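Local coordinates for protein DegQ (Legionella fallonii, PDB 3PV2) that is a self-compartmentizing HtrA-family protease, probably a serine protease with chaperone activity, that pairs a trypsin fold with two PDZ domains and forms large 12-meric assemblies, at residues V33-Q38 against S102-T107; V155-P160 against N168-T173; I142-K147 against P238-K243; G120-T125 against G253-G258. All blocks are in the same frame, centred on the assembly; numbering follows the deposited sequence.

How the contacts relate
Contacts 1 and 2 are strand pairs of the two six-stranded barrels of the trypsin fold, with centres about 17 Å apart; they meet where Val33 C packs 3.7 Å from Asn159 CB. In this family the active-site cleft runs between the two barrels. Contact 3 sets a loop on the way into the second barrel against the start of helix 239-252, and contact 4 follows the far end of that helix, where the chain leaves for the first PDZ domain. The centres of contacts 3 and 4 lie about 18 Å apart, yet Met241 CE packs on Thr125 CG2. Contacts 1 and 4 share the first barrel through neighbouring strands 101-107 and 113-122, nearest atoms about 9 Å apart.

Contact 1: V33-Q38 against S102-T107; sequences VNVAVQ and SLITVT
Val33-Gln38 and Leu103-Thr107 run antiparallel, 160° between their directions and 4.7 Å between their axes at closest approach, and close the first six-stranded barrel of the trypsin fold by joining its first strand to strand 101-107. Asn34 with Thr107, Ala36 with Thr105 and Gln38 with Leu103 are the hydrogen-bonded pairs; Thr105 N to Ala36 O, at 2.8 Å, is the shortest of the bonds. At one end the ladder finishes in a classic beta bulge: Gln38 O takes bonds from both Ser102 N, at 2.9 Å, and Leu103 N, at 3.2 Å. On one face, Ile104 lies side by side with Val35 and Val37, all pointing the same way. Ile104 CG2, anti to the backbone N, touches Val35 CG1 at 3.8 Å and Val37 CG2 at 4.1 Å. Further along, Val106 CG1 reaches Val33 CB at 3.9 Å. The other face is more polar. Gln38 bends at its second torsion (57°), turning the chain back at CD, and Gln38 OE1 comes to rest 3.9 Å from Leu103 CD2. Glu395 of a neighbouring subunit packs on both Gln38 and Leu103. Strand 74-85 flanks the pair through backbone bonds to Val33, Val35 and Val37, strand 113-122 bonds to Ile104 and Val106, and helix 95-98 packs against Val35, Val37 and Ile104.

Contact 2: V155-P160 against N168-T173; sequences VAIGNP and NSQSAT
Val155-Gly158 and Ser171-Thr173 form an antiparallel pair, consecutive strands of the second barrel of the trypsin fold joined by a loop, with 165° between their directions. Four backbone hydrogen bonds join them: Ala156 and Thr173 exchange two, and Gly158 and Ser171 two more; Ala156 N to Thr173 O measures 2.8 Å. The Ser171 N bond to Gly158 O, 3.1 Å long, differs from the rest in that the donor stands well above the carbonyl plane, 41° out of it, where the strand pairing gives way to loop. CA-H groups add support, Val155 CA lying 3.2 Å from Thr173 O. Apolar contact is slight across the pair itself: Val155 CG1, anti to the backbone N, meets Ala172 CB at 3.9 Å. Leu25 of helix 22-28 packs on both residues, and Ile28 on Ile157. Two polar side chains have their main partners outside the pair. Thr173 OG1 sits 3.5 Å from Ala156 CB but bonds to Ala199 O, and Asn159 OD1 accepts from Gly162 N. A link from Ser169 OG to Asn159 OD1 is weak and not settled. The pair also borders a subunit interface, Ala172 O being hydrogen-bonded to Ser178 OG of a neighbouring subunit. Beyond the strands, loop packing takes over: Pro160 turns its ring against the other segment, with Pro160 CD 3.4 Å from Ser169 O and 3.7 Å from Ser171 CB.

Contact 3: I142-K147 against P238-K243; sequences IGDSDK and PINMVK
Asn240 turns its amide toward two carboxylates, its plane inclined 26° to the carboxylate of Asp144 and nearly perpendicular (89°) to that of Asp146. The Asp144 group belongs to an Asx turn, and Asp144 OD1 is approached from opposite faces of the carboxylate: Asn240 ND2 comes from one face on the anti side, at 2.7 Å, and Asp146 N from above the other, at 2.8 Å. Two N-H donors on one oxygen hold this carboxylate in place, and probably steady its negative charge. Asp146 OD2 adds a weak bond from Asn240 ND2, 3.2 Å long, leaving the amide nitrogen shared between the two acids. The carbonyl end of the same amide accepts a weak bond from Ser145 N. Asn240 is in the first turn of helix 239-252, just after Pro238 at the N-cap position, and Asn240 N donates to Ser145 OG at 3.1 Å. Ser145 OG is placed between its own backbone N and carbonyl carbon (chi1 53°), facing the helix start; Pro238 CB packs 3.5 Å from it. The loop thus binds the first turn of the helix through both backbone and side chain. Strand 216-221 makes backbone bonds to both Gly143 and Ile239. An apolar contact flanks the polar cluster: Ile142 and Ile239 cross at about a right angle, with Ile142 CG2 3.7 Å from Ile239 CG1.

Contact 4: G120-T125 against G253-G258; sequences GGDSET and GSIHRG
A salt-bridge network of Asp122, Glu124 and Arg257 joins the end of strand 113-122, in the first barrel of the trypsin fold, to the segment that leads from helix 239-252 toward the first PDZ domain. Asp122 and Arg257 reach toward each other tip to tip, carboxylate and guanidinium nearly coplanar. Arg257 NH1 donates to Asp122 OD1 and Arg257 NH2 to Asp122 OD2, both at 2.9 Å, nearly straight and on the syn lone pairs. The anti lone pair of Asp122 OD2 is taken by Thr125 OG1 at 2.8 Å, a bond that, with the two from Arg257, helps hold the carboxylate in its rotation. Glu124 comes in over one face of the guanidinium. Glu124 OE2 lies 2.9 Å from Arg257 NE, but well out of the plane, so the attraction is of charges and no N-H points at it. Ile255 CG2 packs on the opposite face, offset toward the rim, while Ile255 CG1 lies 3.7 Å from Asp122 CG. The guanidinium probably favours the ionised form of both acids, offsetting the repulsion between them. A water completes the join: it donates to Gly121 O at 2.7 Å and to Asp122 OD1, and accepts from Ile255 N at 3.3 Å.

Contact 1: V33-Q38 against S102-T107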
loop_
_atom_site.group_PDB
_atom_site.type_symbol
_atom_site.label_atom_id
_atom_site.label_comp_id
_atom_site.label_asym_id
_atom_site.label_seq_id
_atom_site.Cartn_x
_atom_site.Cartn_y
_atom_site.Cartn_z
ATOM N N VAL B 33 36.007 4.704 -35.853
ATOM C CA VAL B 33 36.030 3.298 -35.526
ATOM C C VAL B 33 34.989 3.031 -34.471
ATOM O O VAL B 33 34.527 3.953 -33.762
ATOM C CB VAL B 33 37.310 2.889 -34.904
ATOM C CG1 VAL B 33 38.540 3.270 -35.779
ATOM C CG2 VAL B 33 37.401 3.466 -33.504
ATOM N N ASN B 34 34.652 1.757 -34.351
ATOM C CA ASN B 34 33.808 1.299 -33.256
ATOM C C ASN B 34 34.751 0.787 -32.166
ATOM O O ASN B 34 35.752 0.210 -32.455
ATOM C CB ASN B 34 32.883 0.197 -33.778
ATOM C CG ASN B 34 32.008 -0.399 -32.696
ATOM O OD1 ASN B 34 30.887 0.066 -32.431
ATOM N ND2 ASN B 34 32.522 -1.424 -32.051
ATOM N N VAL B 35 34.421 1.086 -30.924
ATOM C CA VAL B 35 35.158 0.675 -29.763
ATOM C C VAL B 35 34.205 -0.106 -28.895
ATOM O O VAL B 35 33.195 0.458 -28.445
ATOM C CB VAL B 35 35.591 1.891 -28.903
ATOM C CG1 VAL B 35 36.234 1.413 -27.638
ATOM C CG2 VAL B 35 36.544 2.773 -29.641
ATOM N N ALA B 36 34.530 -1.382 -28.673
ATOM C CA ALA B 36 33.722 -2.308 -27.887
ATOM C C ALA B 36 34.537 -2.712 -26.673
ATOM O O ALA B 36 35.693 -3.112 -26.838
ATOM C CB ALA B 36 33.375 -3.580 -28.760
ATOM N N VAL B 37 33.932 -2.622 -25.494
ATOM C CA VAL B 37 34.583 -2.944 -24.209
ATOM C C VAL B 37 33.773 -3.990 -23.469
ATOM O O VAL B 37 32.532 -3.963 -23.516
ATOM C CB VAL B 37 34.670 -1.695 -23.283
ATOM C CG1 VAL B 37 35.341 -2.018 -21.935
ATOM C CG2 VAL B 37 35.412 -0.582 -24.000
ATOM N N GLN B 38 34.493 -4.888 -22.807
ATOM C CA GLN B 38 33.959 -5.931 -21.935
ATOM C C GLN B 38 34.617 -5.699 -20.594
ATOM O O GLN B 38 35.817 -5.438 -20.543
ATOM C CB GLN B 38 34.418 -7.336 -22.402
ATOM C CG GLN B 38 33.658 -7.950 -23.585
ATOM C CD GLN B 38 33.671 -7.071 -24.862
ATOM O OE1 GLN B 38 34.740 -6.647 -25.349
ATOM N NE2 GLN B 38 32.484 -6.807 -25.404
ATOM N N SER B 102 38.215 -4.724 -19.110
ATOM C CA SER B 102 39.151 -5.857 -19.144
ATOM C C SER B 102 39.683 -6.062 -20.558
ATOM O O SER B 102 40.836 -6.431 -20.778
ATOM C CB SER B 102 38.463 -7.128 -18.661
ATOM O OG SER B 102 37.944 -6.916 -17.359
ATOM N N LEU B 103 38.823 -5.754 -21.504
ATOM C CA LEU B 103 39.077 -5.943 -22.903
ATOM C C LEU B 103 38.504 -4.780 -23.764
ATOM O O LEU B 103 37.412 -4.302 -23.511
ATOM C CB LEU B 103 38.362 -7.236 -23.247
ATOM C CG LEU B 103 38.991 -8.239 -24.148
ATOM C CD1 LEU B 103 38.732 -9.638 -23.546
ATOM C CD2 LEU B 103 38.361 -8.047 -25.526
ATOM N N ILE B 104 39.261 -4.383 -24.781
ATOM C CA ILE B 104 38.859 -3.379 -25.722
ATOM C C ILE B 104 39.215 -3.765 -27.137
ATOM O O ILE B 104 40.395 -3.902 -27.487
ATOM C CB ILE B 104 39.561 -2.036 -25.475
ATOM C CG1 ILE B 104 39.613 -1.695 -23.973
ATOM C CG2 ILE B 104 38.840 -0.944 -26.244
ATOM C CD1 ILE B 104 40.498 -0.538 -23.648
ATOM N N THR B 105 38.187 -3.834 -27.962
ATOM C CA THR B 105 38.312 -4.275 -29.327
ATOM C C THR B 105 37.835 -3.161 -30.261
ATOM O O THR B 105 36.718 -2.609 -30.133
ATOM C CB THR B 105 37.546 -5.603 -29.529
ATOM O OG1 THR B 105 37.934 -6.518 -28.513
ATOM C CG2 THR B 105 37.854 -6.218 -30.841
ATOM N N VAL B 106 38.704 -2.828 -31.212
ATOM C CA VAL B 106 38.407 -1.784 -32.161
ATOM C C VAL B 106 38.019 -2.396 -33.487
ATOM O O VAL B 106 38.714 -3.274 -33.960
ATOM C CB VAL B 106 39.622 -0.849 -32.272
ATOM C CG1 VAL B 106 39.549 0.003 -33.500
ATOM C CG2 VAL B 106 39.714 0.019 -30.990
ATOM N N THR B 107 36.924 -1.929 -34.091
ATOM C CA THR B 107 36.534 -2.329 -35.449
ATOM C C THR B 107 36.607 -1.196 -36.454
ATOM O O THR B 107 35.995 -0.148 -36.270
ATOM C CB THR B 107 35.096 -2.881 -35.492
ATOM O OG1 THR B 107 34.935 -3.891 -34.490
ATOM C CG2 THR B 107 34.736 -3.462 -36.920
#

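Contact 2: V155-P160 against N168-T173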
loop_
_atom_site.group_PDB
_atom_site.type_symbol
_atom_site.label_atom_id
_atom_site.label_comp_id
_atom_site.label_asym_id
_atom_site.label_seq_id
_atom_site.Cartn_x
_atom_site.Cartn_y
_atom_site.Cartn_z
ATOM N N VAL B 155 28.964 18.216 -38.510
ATOM C CA VAL B 155 28.446 16.855 -38.531
ATOM C C VAL B 155 29.024 16.036 -37.415
ATOM O O VAL B 155 30.201 16.082 -37.158
ATOM C CB VAL B 155 28.698 16.190 -39.899
ATOM C CG1 VAL B 155 28.380 14.663 -39.816
ATOM C CG2 VAL B 155 27.849 16.876 -40.943
ATOM N N ALA B 156 28.183 15.326 -36.687
ATOM C CA ALA B 156 28.716 14.362 -35.708
ATOM C C ALA B 156 28.698 12.972 -36.275
ATOM O O ALA B 156 27.662 12.505 -36.666
ATOM C CB ALA B 156 27.870 14.388 -34.359
ATOM N N ILE B 157 29.819 12.276 -36.258
ATOM C CA ILE B 157 29.915 10.977 -36.866
ATOM C C ILE B 157 30.383 9.946 -35.847
ATOM O O ILE B 157 31.429 10.136 -35.184
ATOM C CB ILE B 157 30.995 10.906 -37.951
ATOM C CG1 ILE B 157 31.022 12.160 -38.789
ATOM C CG2 ILE B 157 30.735 9.660 -38.885
ATOM C CD1 ILE B 157 32.229 12.128 -39.774
ATOM N N GLY B 158 29.686 8.817 -35.771
ATOM C CA GLY B 158 30.228 7.699 -35.007
ATOM C C GLY B 158 30.192 6.438 -35.823
ATOM O O GLY B 158 29.812 6.438 -36.990
ATOM N N ASN B 159 30.575 5.350 -35.193
ATOM C CA ASN B 159 30.494 4.065 -35.856
ATOM C C ASN B 159 29.975 3.197 -34.771
ATOM O O ASN B 159 30.751 2.481 -34.122
ATOM C CB ASN B 159 31.848 3.621 -36.369
ATOM C CG ASN B 159 31.841 2.201 -37.024
ATOM O OD1 ASN B 159 30.919 1.381 -36.875
ATOM N ND2 ASN B 159 32.920 1.915 -37.727
ATOM N N PRO B 160 28.660 3.305 -34.505
ATOM C CA PRO B 160 28.160 2.580 -33.372
ATOM C C PRO B 160 27.946 1.111 -33.643
ATOM O O PRO B 160 27.825 0.368 -32.698
ATOM C CB PRO B 160 26.816 3.237 -33.113
ATOM C CG PRO B 160 26.346 3.595 -34.463
ATOM C CD PRO B 160 27.578 3.978 -35.234
ATOM N N ASN B 168 27.865 -0.045 -44.045
ATOM C CA ASN B 168 26.908 0.935 -43.535
ATOM C C ASN B 168 26.887 0.941 -42.001
ATOM O O ASN B 168 25.835 0.972 -41.385
ATOM C CB ASN B 168 25.505 0.655 -44.062
ATOM C CG ASN B 168 25.454 0.529 -45.556
ATOM O OD1 ASN B 168 25.200 -0.546 -46.069
ATOM N ND2 ASN B 168 25.695 1.618 -46.264
ATOM N N SER B 169 28.054 0.867 -41.381
ATOM C CA SER B 169 28.103 0.812 -39.930
ATOM C C SER B 169 28.184 2.194 -39.312
ATOM O O SER B 169 28.134 2.329 -38.105
ATOM C CB SER B 169 29.272 -0.046 -39.460
ATOM O OG SER B 169 30.472 0.362 -40.089
ATOM N N GLN B 170 28.310 3.228 -40.122
ATOM C CA GLN B 170 28.442 4.559 -39.542
ATOM C C GLN B 170 27.117 5.301 -39.400
ATOM O O GLN B 170 26.087 4.949 -40.003
ATOM C CB GLN B 170 29.446 5.356 -40.316
ATOM C CG GLN B 170 30.636 4.426 -40.592
ATOM C CD GLN B 170 31.961 5.115 -40.621
ATOM O OE1 GLN B 170 33.016 4.468 -40.465
ATOM N NE2 GLN B 170 31.934 6.437 -40.867
ATOM N N SER B 171 27.176 6.327 -38.580
ATOM C CA SER B 171 25.996 7.092 -38.213
ATOM C C SER B 171 26.418 8.532 -38.202
ATOM O O SER B 171 27.371 8.860 -37.534
ATOM C CB SER B 171 25.559 6.631 -36.827
ATOM O OG SER B 171 24.315 7.163 -36.425
ATOM N N ALA B 172 25.708 9.395 -38.911
ATOM C CA ALA B 172 26.023 10.837 -38.967
ATOM C C ALA B 172 24.793 11.720 -38.663
ATOM O O ALA B 172 23.747 11.419 -39.102
ATOM C CB ALA B 172 26.597 11.190 -40.343
ATOM N N THR B 173 24.961 12.826 -37.943
ATOM C CA THR B 173 23.920 13.786 -37.680
ATOM C C THR B 173 24.461 15.188 -37.972
ATOM O O THR B 173 25.664 15.419 -37.918
ATOM C CB THR B 173 23.441 13.678 -36.215
ATOM O OG1 THR B 173 24.569 13.884 -35.343
ATOM C CG2 THR B 173 22.849 12.272 -35.949
#

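Contact 3: I142-K147 against P238-K243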
loop_
_atom_site.group_PDB
_atom_site.type_symbol
_atom_site.label_atom_id
_atom_site.label_comp_id
_atom_site.label_asym_id
_atom_site.label_seq_id
_atom_site.Cartn_x
_atom_site.Cartn_y
_atom_site.Cartn_z
ATOM N N ILE B 142 43.111 17.562 -39.053
ATOM C CA ILE B 142 42.771 18.107 -37.737
ATOM C C ILE B 142 42.642 19.616 -37.814
ATOM O O ILE B 142 43.510 20.318 -38.329
ATOM C CB ILE B 142 43.766 17.739 -36.696
ATOM C CG1 ILE B 142 43.767 16.224 -36.526
ATOM C CG2 ILE B 142 43.351 18.382 -35.396
ATOM C CD1 ILE B 142 45.085 15.627 -36.744
ATOM N N GLY B 143 41.506 20.118 -37.370
ATOM C CA GLY B 143 41.255 21.542 -37.433
ATOM C C GLY B 143 41.635 22.285 -36.176
ATOM O O GLY B 143 42.250 21.736 -35.239
ATOM N N ASP B 144 41.280 23.557 -36.180
ATOM C CA ASP B 144 41.521 24.429 -35.055
ATOM C C ASP B 144 40.185 24.796 -34.458
ATOM O O ASP B 144 39.431 25.589 -35.055
ATOM C CB ASP B 144 42.235 25.694 -35.546
ATOM C CG ASP B 144 42.524 26.708 -34.427
ATOM O OD1 ASP B 144 42.171 26.496 -33.251
ATOM O OD2 ASP B 144 43.147 27.738 -34.748
ATOM N N SER B 145 39.896 24.250 -33.284
ATOM C CA SER B 145 38.629 24.507 -32.614
ATOM C C SER B 145 38.515 25.932 -32.062
ATOM O O SER B 145 37.400 26.382 -31.688
ATOM C CB SER B 145 38.400 23.519 -31.471
ATOM O OG SER B 145 39.498 23.500 -30.581
ATOM N N ASP B 146 39.634 26.656 -31.984
ATOM C CA ASP B 146 39.538 28.056 -31.555
ATOM C C ASP B 146 38.835 28.943 -32.580
ATOM O O ASP B 146 38.341 30.006 -32.206
ATOM C CB ASP B 146 40.900 28.660 -31.212
ATOM C CG ASP B 146 41.490 28.109 -29.900
ATOM O OD1 ASP B 146 40.717 27.756 -28.971
ATOM O OD2 ASP B 146 42.743 28.058 -29.799
ATOM N N LYS B 147 38.820 28.523 -33.851
ATOM C CA LYS B 147 38.221 29.306 -34.974
ATOM C C LYS B 147 36.680 29.097 -35.118
ATOM O O LYS B 147 35.967 29.826 -35.855
ATOM C CB LYS B 147 38.952 28.929 -36.280
ATOM C CG LYS B 147 40.006 29.935 -36.843
ATOM C CD LYS B 147 41.149 30.208 -35.895
ATOM C CE LYS B 147 42.442 30.675 -36.638
ATOM N NZ LYS B 147 42.193 31.956 -37.383
ATOM N N PRO B 238 36.479 20.086 -27.459
ATOM C CA PRO B 238 37.136 20.734 -28.602
ATOM C C PRO B 238 38.516 20.165 -28.904
ATOM O O PRO B 238 39.264 19.810 -28.003
ATOM C CB PRO B 238 37.249 22.217 -28.191
ATOM C CG PRO B 238 36.999 22.258 -26.721
ATOM C CD PRO B 238 36.385 20.958 -26.285
ATOM N N ILE B 239 38.820 20.053 -30.177
ATOM C CA ILE B 239 39.928 19.257 -30.591
ATOM C C ILE B 239 41.264 19.815 -30.073
ATOM O O ILE B 239 42.188 19.049 -29.806
ATOM C CB ILE B 239 39.975 19.141 -32.116
ATOM C CG1 ILE B 239 40.974 18.088 -32.561
ATOM C CG2 ILE B 239 40.355 20.452 -32.701
ATOM C CD1 ILE B 239 40.658 16.741 -32.078
ATOM N N ASN B 240 41.367 21.137 -29.933
ATOM C CA ASN B 240 42.658 21.730 -29.532
ATOM C C ASN B 240 43.058 21.248 -28.140
ATOM O O ASN B 240 44.197 20.882 -27.900
ATOM C CB ASN B 240 42.586 23.246 -29.558
ATOM C CG ASN B 240 42.657 23.814 -30.939
ATOM O OD1 ASN B 240 42.676 23.106 -31.959
ATOM N ND2 ASN B 240 42.728 25.122 -30.985
ATOM N N MET B 241 42.098 21.213 -27.236
ATOM C CA MET B 241 42.317 20.583 -25.968
ATOM C C MET B 241 42.585 19.095 -26.120
ATOM O O MET B 241 43.467 18.550 -25.428
ATOM C CB MET B 241 41.107 20.756 -25.111
ATOM C CG MET B 241 41.320 20.355 -23.708
ATOM S SD MET B 241 39.761 20.554 -22.835
ATOM C CE MET B 241 39.317 18.828 -22.662
ATOM N N VAL B 242 41.846 18.433 -27.009
ATOM C CA VAL B 242 42.086 17.015 -27.240
ATOM C C VAL B 242 43.541 16.735 -27.648
ATOM O O VAL B 242 44.152 15.878 -27.068
ATOM C CB VAL B 242 41.118 16.401 -28.265
ATOM C CG1 VAL B 242 41.524 14.970 -28.583
ATOM C CG2 VAL B 242 39.722 16.473 -27.707
ATOM N N LYS B 243 44.070 17.458 -28.625
ATOM C CA LYS B 243 45.472 17.332 -29.078
ATOM C C LYS B 243 46.479 17.378 -27.917
ATOM O O LYS B 243 47.444 16.597 -27.855
ATOM C CB LYS B 243 45.863 18.485 -30.020
ATOM C CG LYS B 243 45.243 18.492 -31.431
ATOM C CD LYS B 243 45.889 19.542 -32.431
ATOM C CE LYS B 243 46.453 20.838 -31.763
ATOM N NZ LYS B 243 46.975 21.862 -32.749
#

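Contact 4: G120-T125 against G253-G258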
loop_
_atom_site.group_PDB
_atom_site.type_symbol
_atom_site.label_atom_id
_atom_site.label_comp_id
_atom_site.label_asym_id
_atom_site.label_seq_id
_atom_site.Cartn_x
_atom_site.Cartn_y
_atom_site.Cartn_z
ATOM N N GLY B 120 46.314 5.625 -21.996
ATOM C CA GLY B 120 45.950 6.258 -20.733
ATOM C C GLY B 120 44.663 7.037 -20.946
ATOM O O GLY B 120 44.213 7.227 -22.091
ATOM N N GLY B 121 44.079 7.488 -19.853
ATOM C CA GLY B 121 42.912 8.279 -19.896
ATOM C C GLY B 121 42.981 9.403 -18.921
ATOM O O GLY B 121 43.889 9.475 -18.109
ATOM N N ASP B 122 41.964 10.241 -18.984
ATOM C CA ASP B 122 41.855 11.418 -18.162
ATOM C C ASP B 122 40.378 11.667 -17.947
ATOM O O ASP B 122 39.670 12.149 -18.884
ATOM C CB ASP B 122 42.507 12.608 -18.832
ATOM C CG ASP B 122 42.592 13.807 -17.892
ATOM O OD1 ASP B 122 43.124 13.656 -16.756
ATOM O OD2 ASP B 122 42.090 14.889 -18.263
ATOM N N SER B 123 39.897 11.300 -16.754
ATOM C CA SER B 123 38.448 11.414 -16.446
ATOM C C SER B 123 37.974 12.844 -16.383
ATOM O O SER B 123 36.862 13.150 -16.823
ATOM C CB SER B 123 38.055 10.682 -15.148
ATOM O OG SER B 123 38.856 11.062 -14.053
ATOM N N GLU B 124 38.819 13.735 -15.890
ATOM C CA GLU B 124 38.434 15.123 -15.854
ATOM C C GLU B 124 38.025 15.687 -17.248
ATOM O O GLU B 124 37.016 16.370 -17.369
ATOM C CB GLU B 124 39.490 15.988 -15.143
ATOM C CG GLU B 124 38.841 17.293 -14.571
ATOM C CD GLU B 124 39.843 18.406 -14.251
ATOM O OE1 GLU B 124 39.512 19.597 -14.443
ATOM O OE2 GLU B 124 40.962 18.083 -13.801
ATOM N N THR B 125 38.744 15.367 -18.313
ATOM C CA THR B 125 38.339 15.836 -19.641
ATOM C C THR B 125 37.546 14.789 -20.434
ATOM O O THR B 125 37.145 15.053 -21.580
ATOM C CB THR B 125 39.562 16.206 -20.465
ATOM O OG1 THR B 125 40.455 15.101 -20.470
ATOM C CG2 THR B 125 40.294 17.358 -19.883
ATOM N N GLY B 253 51.703 8.892 -20.118
ATOM C CA GLY B 253 50.727 7.912 -19.622
ATOM C C GLY B 253 49.570 8.447 -18.786
ATOM O O GLY B 253 48.606 7.735 -18.583
ATOM N N SER B 254 49.664 9.665 -18.270
ATOM C CA SER B 254 48.526 10.347 -17.621
ATOM C C SER B 254 48.802 11.841 -17.511
ATOM O O SER B 254 49.928 12.256 -17.706
ATOM C CB SER B 254 48.270 9.806 -16.222
ATOM O OG SER B 254 49.233 10.337 -15.324
ATOM N N ILE B 255 47.780 12.634 -17.212
ATOM C CA ILE B 255 47.957 14.042 -17.011
ATOM C C ILE B 255 48.226 14.216 -15.510
ATOM O O ILE B 255 47.409 13.814 -14.694
ATOM C CB ILE B 255 46.668 14.882 -17.349
ATOM C CG1 ILE B 255 46.143 14.589 -18.767
ATOM C CG2 ILE B 255 46.910 16.374 -17.119
ATOM C CD1 ILE B 255 47.187 14.594 -19.797
ATOM N N HIS B 256 49.367 14.780 -15.143
ATOM C CA HIS B 256 49.602 15.101 -13.745
ATOM C C HIS B 256 49.461 16.611 -13.584
ATOM O O HIS B 256 50.384 17.352 -13.855
ATOM C CB HIS B 256 50.961 14.625 -13.288
ATOM C CG HIS B 256 51.187 14.830 -11.820
ATOM N ND1 HIS B 256 51.039 13.820 -10.893
ATOM C CD2 HIS B 256 51.510 15.941 -11.115
ATOM C CE1 HIS B 256 51.275 14.295 -9.683
ATOM N NE2 HIS B 256 51.568 15.579 -9.792
ATOM N N ARG B 257 48.283 17.048 -13.164
ATOM C CA ARG B 257 47.987 18.452 -13.006
ATOM C C ARG B 257 48.699 19.077 -11.809
ATOM O O ARG B 257 48.767 18.477 -10.725
ATOM C CB ARG B 257 46.497 18.645 -12.813
ATOM C CG ARG B 257 45.724 18.461 -14.053
ATOM C CD ARG B 257 44.259 18.446 -13.779
ATOM N NE ARG B 257 43.544 18.372 -15.038
ATOM C CZ ARG B 257 43.304 17.261 -15.730
ATOM N NH1 ARG B 257 43.698 16.082 -15.280
ATOM N NH2 ARG B 257 42.651 17.336 -16.886
ATOM N N GLY B 258 49.232 20.275 -12.025
ATOM C CA GLY B 258 49.937 20.982 -10.985
ATOM C C GLY B 258 49.171 22.239 -10.626
ATOM O O GLY B 258 48.035 22.450 -11.050
HETATM O O HOH W 1 44.849 11.345 -16.468
#